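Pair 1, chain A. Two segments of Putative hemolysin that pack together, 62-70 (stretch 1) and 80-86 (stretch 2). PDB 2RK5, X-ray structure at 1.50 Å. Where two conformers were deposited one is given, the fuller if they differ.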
# COMPACT_ATOMS: atom_id res chain seq x y z
N ASN A 62 0.64 -18.64 -17.58
CA ASN A 62 -0.20 -19.49 -18.43
C ASN A 62 -0.17 -19.00 -19.87
O ASN A 62 -1.17 -19.02 -20.58
CB ASN A 62 -1.63 -19.58 -17.88
CG ASN A 62 -1.70 -20.41 -16.60
OD1 ASN A 62 -0.72 -21.06 -16.22
ND2 ASN A 62 -2.85 -20.39 -15.94
N GLY A 63 1.03 -18.59 -20.27
CA GLY A 63 1.28 -18.15 -21.62
C GLY A 63 0.77 -16.77 -21.97
O GLY A 63 0.92 -16.33 -23.11
N LYS A 64 0.16 -16.10 -21.00
CA LYS A 64 -0.25 -14.70 -21.18
C LYS A 64 0.81 -13.78 -20.57
O LYS A 64 1.35 -14.06 -19.48
CB LYS A 64 -1.58 -14.42 -20.48
CG LYS A 64 -2.81 -15.17 -21.02
CD LYS A 64 -3.09 -16.35 -20.05
CE LYS A 64 -4.08 -17.31 -20.55
NZ LYS A 64 -3.96 -18.64 -19.94
N HIS A 65 1.14 -12.70 -21.28
CA HIS A 65 1.94 -11.62 -20.70
C HIS A 65 0.96 -10.57 -20.23
O HIS A 65 0.07 -10.19 -20.97
CB HIS A 65 2.90 -11.01 -21.73
CG HIS A 65 3.57 -9.76 -21.25
ND1 HIS A 65 4.84 -9.74 -20.71
CD2 HIS A 65 3.14 -8.48 -21.23
CE1 HIS A 65 5.16 -8.50 -20.39
NE2 HIS A 65 4.14 -7.71 -20.68
N LEU A 66 1.10 -10.15 -18.98
CA LEU A 66 0.24 -9.12 -18.39
C LEU A 66 1.11 -7.93 -18.03
O LEU A 66 2.19 -8.09 -17.45
CB LEU A 66 -0.40 -9.63 -17.11
CG LEU A 66 -1.28 -10.88 -17.15
CD1 LEU A 66 -1.85 -11.19 -15.75
CD2 LEU A 66 -2.35 -10.70 -18.11
N GLU A 67 0.60 -6.74 -18.33
CA GLU A 67 1.22 -5.49 -17.86
C GLU A 67 0.20 -4.84 -16.92
O GLU A 67 -0.93 -4.59 -17.32
CB GLU A 67 1.61 -4.56 -19.00
CG GLU A 67 2.26 -3.28 -18.52
CD GLU A 67 2.66 -2.33 -19.62
OE1 GLU A 67 2.24 -2.52 -20.76
OE2 GLU A 67 3.38 -1.35 -19.33
N LEU A 68 0.61 -4.59 -15.68
CA LEU A 68 -0.26 -4.00 -14.66
C LEU A 68 0.23 -2.57 -14.40
O LEU A 68 1.41 -2.37 -14.16
CB LEU A 68 -0.20 -4.78 -13.37
CG LEU A 68 -0.81 -6.17 -13.27
CD1 LEU A 68 -0.23 -7.08 -14.29
CD2 LEU A 68 -0.55 -6.72 -11.88
N ILE A 69 -0.69 -1.61 -14.43
CA ILE A 69 -0.37 -0.20 -14.24
C ILE A 69 -1.40 0.43 -13.32
O ILE A 69 -2.58 0.20 -13.47
CB ILE A 69 -0.38 0.59 -15.57
CG1 ILE A 69 0.33 -0.15 -16.69
CG2 ILE A 69 0.29 1.95 -15.36
CD1 ILE A 69 0.23 0.58 -18.06
N ASN A 70 -0.95 1.26 -12.38
CA ASN A 70 -1.93 1.93 -11.53
C ASN A 70 -2.82 2.83 -12.36
O ASN A 70 -2.33 3.57 -13.24
CB ASN A 70 -1.27 2.73 -10.42
CG ASN A 70 -0.25 3.70 -10.93
OD1 ASN A 70 0.74 3.27 -11.50
ND2 ASN A 70 -0.43 5.01 -10.67
N LYS A 80 -7.59 0.99 -8.37
CA LYS A 80 -7.89 0.54 -9.73
C LYS A 80 -6.61 0.33 -10.48
O LYS A 80 -5.67 1.11 -10.34
CB LYS A 80 -8.75 1.52 -10.50
CG LYS A 80 -10.16 1.68 -9.96
CD LYS A 80 -11.08 2.49 -10.90
CE LYS A 80 -12.49 2.66 -10.27
NZ LYS A 80 -13.42 3.54 -11.05
N LEU A 81 -6.58 -0.75 -11.26
CA LEU A 81 -5.45 -1.09 -12.11
C LEU A 81 -5.90 -1.23 -13.55
O LEU A 81 -6.98 -1.74 -13.81
CB LEU A 81 -4.84 -2.42 -11.69
CG LEU A 81 -3.97 -2.50 -10.45
CD1 LEU A 81 -3.73 -3.98 -10.10
CD2 LEU A 81 -2.61 -1.82 -10.71
N LYS A 82 -5.03 -0.81 -14.47
CA LYS A 82 -5.15 -1.13 -15.88
C LYS A 82 -4.36 -2.40 -16.16
O LYS A 82 -3.21 -2.51 -15.72
CB LYS A 82 -4.59 0.00 -16.71
CG LYS A 82 -4.86 -0.12 -18.19
CD LYS A 82 -4.25 1.07 -18.93
CE LYS A 82 -4.82 1.24 -20.28
NZ LYS A 82 -4.41 2.56 -20.85
N ILE A 83 -4.96 -3.35 -16.86
CA ILE A 83 -4.32 -4.62 -17.22
C ILE A 83 -4.31 -4.71 -18.72
O ILE A 83 -5.35 -4.62 -19.35
CB ILE A 83 -5.12 -5.84 -16.69
CG1 ILE A 83 -5.47 -5.62 -15.22
CG2 ILE A 83 -4.36 -7.16 -16.93
CD1 ILE A 83 -4.34 -5.61 -14.25
N LEU A 84 -3.12 -4.88 -19.29
CA LEU A 84 -2.99 -5.11 -20.73
C LEU A 84 -2.50 -6.53 -20.94
O LEU A 84 -1.48 -6.95 -20.34
CB LEU A 84 -1.96 -4.14 -21.31
CG LEU A 84 -2.23 -2.63 -21.20
CD1 LEU A 84 -3.68 -2.30 -21.18
CD2 LEU A 84 -1.53 -2.02 -20.03
N VAL A 85 -3.23 -7.29 -21.76
CA VAL A 85 -2.92 -8.69 -21.98
C VAL A 85 -2.27 -8.90 -23.35
O VAL A 85 -2.75 -8.36 -24.36
CB VAL A 85 -4.17 -9.59 -21.86
CG1 VAL A 85 -3.79 -11.06 -21.99
CG2 VAL A 85 -4.88 -9.36 -20.50
N SER A 86 -1.18 -9.67 -23.31
CA SER A 86 -0.21 -9.90 -24.39
C SER A 86 0.01 -8.82 -25.39
O SER A 86 0.47 -7.76 -24.98
CB SER A 86 -0.35 -11.30 -24.93
OG SER A 86 -0.06 -12.15 -23.84

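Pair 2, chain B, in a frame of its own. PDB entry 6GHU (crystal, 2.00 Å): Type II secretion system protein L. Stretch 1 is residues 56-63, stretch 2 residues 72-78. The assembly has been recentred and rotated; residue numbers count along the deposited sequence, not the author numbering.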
# COMPACT_ATOMS: atom_id res chain seq x y z
N GLY B 56 5.69 16.21 -0.02
CA GLY B 56 6.55 15.95 -1.15
C GLY B 56 6.01 14.94 -2.14
O GLY B 56 6.71 14.62 -3.11
N LEU B 57 4.80 14.44 -1.94
CA LEU B 57 4.22 13.45 -2.84
C LEU B 57 3.45 14.12 -3.96
O LEU B 57 2.78 15.14 -3.76
CB LEU B 57 3.28 12.51 -2.08
CG LEU B 57 3.91 11.69 -0.95
CD1 LEU B 57 2.83 10.91 -0.23
CD2 LEU B 57 4.97 10.76 -1.50
N ALA B 58 3.58 13.56 -5.16
CA ALA B 58 2.69 13.92 -6.25
C ALA B 58 1.33 13.29 -6.01
O ALA B 58 1.24 12.08 -5.75
CB ALA B 58 3.26 13.46 -7.59
N VAL B 59 0.29 14.09 -6.06
CA VAL B 59 -1.04 13.66 -5.65
C VAL B 59 -2.07 14.29 -6.58
O VAL B 59 -1.94 15.45 -6.98
CB VAL B 59 -1.32 14.02 -4.18
CG1 VAL B 59 -1.30 15.54 -3.99
CG2 VAL B 59 -2.65 13.44 -3.73
N GLN B 60 -3.08 13.51 -6.93
CA GLN B 60 -4.23 13.99 -7.67
C GLN B 60 -5.47 13.47 -6.96
O GLN B 60 -5.55 12.28 -6.63
CB GLN B 60 -4.18 13.52 -9.13
CG GLN B 60 -2.99 14.07 -9.91
CD GLN B 60 -3.00 15.59 -9.99
OE1 GLN B 60 -2.04 16.25 -9.58
NE2 GLN B 60 -4.08 16.15 -10.52
N LEU B 61 -6.41 14.37 -6.69
CA LEU B 61 -7.65 14.01 -6.02
C LEU B 61 -8.76 14.00 -7.07
O LEU B 61 -9.06 15.03 -7.68
CB LEU B 61 -7.97 14.99 -4.89
CG LEU B 61 -9.31 14.78 -4.18
CD1 LEU B 61 -9.34 13.42 -3.52
CD2 LEU B 61 -9.57 15.87 -3.16
N GLY B 62 -9.35 12.83 -7.28
CA GLY B 62 -10.42 12.69 -8.23
C GLY B 62 -11.68 13.38 -7.75
O GLY B 62 -11.76 13.93 -6.65
N SER B 63 -12.69 13.35 -8.62
CA SER B 63 -13.97 13.96 -8.30
C SER B 63 -14.60 13.25 -7.11
O SER B 63 -14.55 12.02 -7.00
CB SER B 63 -14.89 13.89 -9.51
OG SER B 63 -14.31 14.58 -10.61
N SER B 72 -16.79 10.39 -1.01
CA SER B 72 -15.85 9.41 -1.52
C SER B 72 -15.16 9.97 -2.75
O SER B 72 -15.74 10.76 -3.50
CB SER B 72 -16.53 8.08 -1.87
OG SER B 72 -17.43 8.25 -2.94
N ALA B 73 -13.92 9.55 -2.95
CA ALA B 73 -13.12 10.01 -4.07
C ALA B 73 -11.99 9.02 -4.29
O ALA B 73 -11.73 8.14 -3.47
CB ALA B 73 -12.56 11.41 -3.81
N ARG B 74 -11.31 9.18 -5.42
CA ARG B 74 -10.14 8.39 -5.77
C ARG B 74 -8.91 9.28 -5.68
O ARG B 74 -8.88 10.37 -6.26
CB ARG B 74 -10.29 7.80 -7.17
CG ARG B 74 -9.20 6.82 -7.57
CD ARG B 74 -9.64 6.04 -8.81
NE ARG B 74 -8.60 5.14 -9.31
CZ ARG B 74 -7.65 5.50 -10.16
NH1 ARG B 74 -7.58 6.74 -10.61
NH2 ARG B 74 -6.77 4.60 -10.57
N LEU B 75 -7.91 8.82 -4.93
CA LEU B 75 -6.62 9.50 -4.82
C LEU B 75 -5.58 8.74 -5.64
O LEU B 75 -5.50 7.52 -5.55
CB LEU B 75 -6.15 9.58 -3.37
CG LEU B 75 -6.47 10.80 -2.51
CD1 LEU B 75 -5.91 10.57 -1.11
CD2 LEU B 75 -5.89 12.05 -3.10
N VAL B 76 -4.80 9.47 -6.42
CA VAL B 76 -3.67 8.91 -7.16
C VAL B 76 -2.40 9.54 -6.62
O VAL B 76 -2.27 10.78 -6.62
CB VAL B 76 -3.80 9.14 -8.68
CG1 VAL B 76 -2.56 8.65 -9.42
CG2 VAL B 76 -5.05 8.45 -9.22
N ILE B 77 -1.47 8.71 -6.16
CA ILE B 77 -0.21 9.18 -5.59
C ILE B 77 0.94 8.59 -6.41
O ILE B 77 0.95 7.39 -6.70
CB ILE B 77 -0.06 8.78 -4.11
CG1 ILE B 77 -1.27 9.28 -3.31
CG2 ILE B 77 1.24 9.34 -3.54
CD1 ILE B 77 -1.29 8.83 -1.87
N GLY B 78 1.90 9.44 -6.75
CA GLY B 78 3.06 9.02 -7.53
C GLY B 78 2.90 9.37 -9.00
O GLY B 78 1.87 9.92 -9.39
O HOH W 1 -12.78 10.29 -7.68

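Two antiparallel strand pairs with one backbone plan: 14 central residues of pair 2 superpose on pair 1 with an RMSD of 0.6 Å. The strand directions lie 153° apart in pair 1 and 167° in pair 2, and the strand axes approach to 4.6 and 4.8 Å. The register is the same, so that A:Leu66 with A:Val85 falls on B:Val59 with B:Ile77, A:Glu67 with A:Leu84 on B:Gln60 with B:Val76, and A:Leu68 with A:Ile83 on B:Leu61 with B:Leu75.

The central hydrogen-bonded pair is reciprocal in both. In pair 1, A:Glu67 N donates to A:Leu84 O (2.9 Å) and A:Leu84 N to A:Glu67 O (3.0 Å); in pair 2, B:Gln60 N donates to B:Val76 O and B:Val76 N to B:Gln60 O, both at 2.9 Å. One end also matches, with A:Ser86 N reaching A:His65 O (2.7 Å) and B:Gly78 N reaching B:Ala58 O (2.9 Å). Here pair 1 adds a side-chain bond, from A:His65 N to A:Ser86 OG (2.9 Å, 165°); B:Gly78 has no side chain to offer one, and its positive phi suits glycine.

At the other end, A:Ile69 exchanges two bonds with A:Lys82: A:Ile69 N to A:Lys82 O (3.0 Å) and A:Lys82 N to A:Ile69 O (2.8 Å). Pair 2 keeps the first, B:Gly62 N to B:Arg74 O (2.7 Å), but replaces the second with a water, which accepts from B:Arg74 N (2.9 Å) and donates to B:Ser63 O (2.6 Å).

On the face carrying A:Leu66, A:Leu68, A:Ile83 and A:Val85, branched side chains interlock: A:Leu66 CD2 meets A:Val85 CG2 and A:Leu68 CG meets A:Ile83 CD1, each at 3.7 Å. Pair 2 redistributes the bulk. The shorter B:Val59 sits opposite the longer B:Ile77, yet its CG2 comes closer to B:Leu75 CD2 (3.6 Å) than to B:Ile77 CG1 (4.4 Å). B:Leu75 CD2 also receives B:Leu61 CD1 (3.7 Å), whose chi1 is t where A:Leu68 is m; the same CD1 lies 3.8 Å from B:Ala73 CB.

The face with A:Glu67 and A:Leu84 differs more. A:Ile69 CD1 packs on A:Leu84 CD2 (3.7 Å), while its counterpart B:Gly62 contributes no side chain; a CB there would lie a tight 3.0 Å from B:Arg74 O. B:Gln60 CB lies 4.4 Å from B:Val76 CB. The surface buried between the stretches, both sides summed, is 606 Å² in pair 1 and 509 Å² in pair 2.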